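Beta-lactamase (PDB 6PQ9) probably hydrolyses beta-lactam antibiotics to substituted beta-amino acids, as a class A serine beta-lactamase would, and so gives resistance to them. Local coordinates at residues I288-S291 with V292-Y295. The protein carries 1 engineered substitution. Sequence-based numbering, arbitrary orientation.
Sequences ICKS and VWDY
K290 and D294, one helical turn apart on helix 278-297, form an i to i+4 salt bridge in which K290 NZ is modelled 2.5 Å from D294 OD1, shorter than usual, so the exact value is doubtful though the pairing is not. K290 NZ is 3.1 Å from D294 OD2, so the charge faces both oxygens. The lysine chain leaves the backbone with CG anti to its N (chi1 -176°), then bends at chi2 and again at chi4, which brings its end round to D294; the two chains meet at a slant, with only their ends close. In D294, CG is anti to the carbonyl carbon and beside the backbone N (chi1 -77°), which turns the carboxylate back along the helix: D294 CG lies 3.3 Å from K290 O, the same carbonyl that accepts D294 N at 2.7 Å. D294 OD1 also lies in the plane of the W293 indole, at its edge, and K290 NZ comes within 4.3 Å of W293 CD1, so the ion pair borders the ring. On another side of the helix, V292 CG2 packs 3.4 Å from I288 O, which accepts V292 N. I288 and V292 meet strand 42-49, while C289 and W293 touch I257 of strand 248-258, placing this C-terminal helix against the five-stranded sheet of the class A fold. Y295, near the helix end, belongs to the pocket of a bound aspartic acid. Chemically, the ion pair lies on the partly exposed side of the helix, while I288, C289, V292 and W293 are buried against the sheet and its loops, and the carboxylate probably keeps its negative charge beside the ammonium.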
ATOM      1  N   ILE A 288       1.933  -0.127  16.941  1.00 40.24           N
ATOM      2  CA  ILE A 288       2.681  -1.308  16.528  1.00 40.98           C
ATOM      3  C   ILE A 288       3.981  -0.890  15.857  1.00 45.67           C
ATOM      4  O   ILE A 288       5.066  -1.378  16.203  1.00 44.20           O
ATOM      5  CB  ILE A 288       1.812  -2.188  15.611  1.00 41.12           C
ATOM      6  CG1 ILE A 288       0.689  -2.842  16.427  1.00 38.70           C
ATOM      7  CG2 ILE A 288       2.661  -3.215  14.881  1.00 35.54           C
ATOM      8  CD1 ILE A 288      -0.212  -3.720  15.618  1.00 37.54           C
ATOM      9  N   CYS A 289       3.896   0.059  14.921  1.00 43.89           N
ATOM     10  CA  CYS A 289       5.106   0.561  14.280  1.00 42.22           C
ATOM     11  C   CYS A 289       6.088   1.120  15.307  1.00 40.19           C
ATOM     12  O   CYS A 289       7.290   0.842  15.247  1.00 46.72           O
ATOM     13  CB  CYS A 289       4.761   1.625  13.248  1.00 37.88           C
ATOM     14  SG  CYS A 289       6.196   2.058  12.239  1.00 41.92           S
ATOM     15  N   LYS A 290       5.592   1.911  16.256  1.00 38.40           N
ATOM     16  CA  LYS A 290       6.454   2.480  17.289  1.00 46.06           C
ATOM     17  C   LYS A 290       7.153   1.385  18.095  1.00 49.69           C
ATOM     18  O   LYS A 290       8.362   1.460  18.342  1.00 49.06           O
ATOM     19  CB  LYS A 290       5.633   3.393  18.200  1.00 42.43           C
ATOM     20  CG  LYS A 290       6.438   4.110  19.264  1.00 49.26           C
ATOM     21  CD  LYS A 290       7.343   5.155  18.651  1.00 54.79           C
ATOM     22  CE  LYS A 290       7.983   6.020  19.719  1.00 48.17           C
ATOM     23  NZ  LYS A 290       9.057   5.297  20.429  1.00 53.56           N
ATOM     24  N   SER A 291       6.413   0.347  18.495  1.00 43.95           N
ATOM     25  CA  SER A 291       7.025  -0.757  19.237  1.00 45.08           C
ATOM     26  C   SER A 291       8.136  -1.416  18.430  1.00 47.14           C
ATOM     27  O   SER A 291       9.208  -1.725  18.965  1.00 44.09           O
ATOM     28  CB  SER A 291       5.971  -1.798  19.606  1.00 40.53           C
ATOM     29  OG  SER A 291       5.019  -1.258  20.497  1.00 54.13           O
ATOM     30  N   VAL A 292       7.877  -1.677  17.145  1.00 39.77           N
ATOM     31  CA  VAL A 292       8.894  -2.278  16.288  1.00 39.70           C
ATOM     32  C   VAL A 292      10.079  -1.332  16.133  1.00 46.62           C
ATOM     33  O   VAL A 292      11.243  -1.752  16.170  1.00 51.73           O
ATOM     34  CB  VAL A 292       8.283  -2.656  14.928  1.00 39.19           C
ATOM     35  CG1 VAL A 292       9.370  -3.051  13.936  1.00 37.25           C
ATOM     36  CG2 VAL A 292       7.226  -3.771  15.098  1.00 35.38           C
ATOM     37  N   TRP A 293       9.798  -0.038  15.981  1.00 46.17           N
ATOM     38  CA  TRP A 293      10.853   0.965  15.892  1.00 46.63           C
ATOM     39  C   TRP A 293      11.716   0.963  17.153  1.00 49.46           C
ATOM     40  O   TRP A 293      12.951   0.916  17.078  1.00 47.17           O
ATOM     41  CB  TRP A 293      10.207   2.334  15.649  1.00 45.08           C
ATOM     42  CG  TRP A 293      11.091   3.517  15.819  1.00 44.10           C
ATOM     43  CD1 TRP A 293      11.379   4.168  16.980  1.00 43.39           C
ATOM     44  CD2 TRP A 293      11.787   4.218  14.778  1.00 43.24           C
ATOM     45  NE1 TRP A 293      12.224   5.230  16.731  1.00 39.31           N
ATOM     46  CE2 TRP A 293      12.486   5.281  15.385  1.00 38.25           C
ATOM     47  CE3 TRP A 293      11.886   4.048  13.393  1.00 39.97           C
ATOM     48  CZ2 TRP A 293      13.277   6.169  14.652  1.00 38.53           C
ATOM     49  CZ3 TRP A 293      12.665   4.929  12.668  1.00 38.17           C
ATOM     50  CH2 TRP A 293      13.355   5.972  13.297  1.00 42.28           C
ATOM     51  N   ASP A 294      11.069   0.991  18.324  1.00 45.95           N
ATOM     52  CA  ASP A 294      11.779   1.011  19.599  1.00 44.79           C
ATOM     53  C   ASP A 294      12.689  -0.200  19.749  1.00 48.97           C
ATOM     54  O   ASP A 294      13.854  -0.073  20.140  1.00 47.76           O
ATOM     55  CB  ASP A 294      10.773   1.044  20.744  1.00 47.91           C
ATOM     56  CG  ASP A 294      10.175   2.403  20.951  1.00 48.49           C
ATOM     57  OD1 ASP A 294      10.613   3.358  20.273  1.00 52.20           O
ATOM     58  OD2 ASP A 294       9.266   2.515  21.804  1.00 55.26           O
ATOM     59  N   TYR A 295      12.163  -1.391  19.455  1.00 46.77           N
ATOM     60  CA  TYR A 295      12.957  -2.606  19.584  1.00 49.93           C
ATOM     61  C   TYR A 295      14.197  -2.558  18.691  1.00 51.98           C
ATOM     62  O   TYR A 295      15.299  -2.907  19.127  1.00 54.49           O
ATOM     63  CB  TYR A 295      12.096  -3.828  19.259  1.00 47.81           C
ATOM     64  CG  TYR A 295      12.885  -5.112  19.168  1.00 51.84           C
ATOM     65  CD1 TYR A 295      13.247  -5.819  20.315  1.00 60.83           C
ATOM     66  CD2 TYR A 295      13.284  -5.613  17.941  1.00 52.31           C
ATOM     67  CE1 TYR A 295      13.978  -6.996  20.229  1.00 57.06           C
ATOM     68  CE2 TYR A 295      14.015  -6.779  17.849  1.00 60.94           C
ATOM     69  CZ  TYR A 295      14.363  -7.470  18.991  1.00 67.61           C
ATOM     70  OH  TYR A 295      15.089  -8.639  18.868  1.00 73.71           O
TER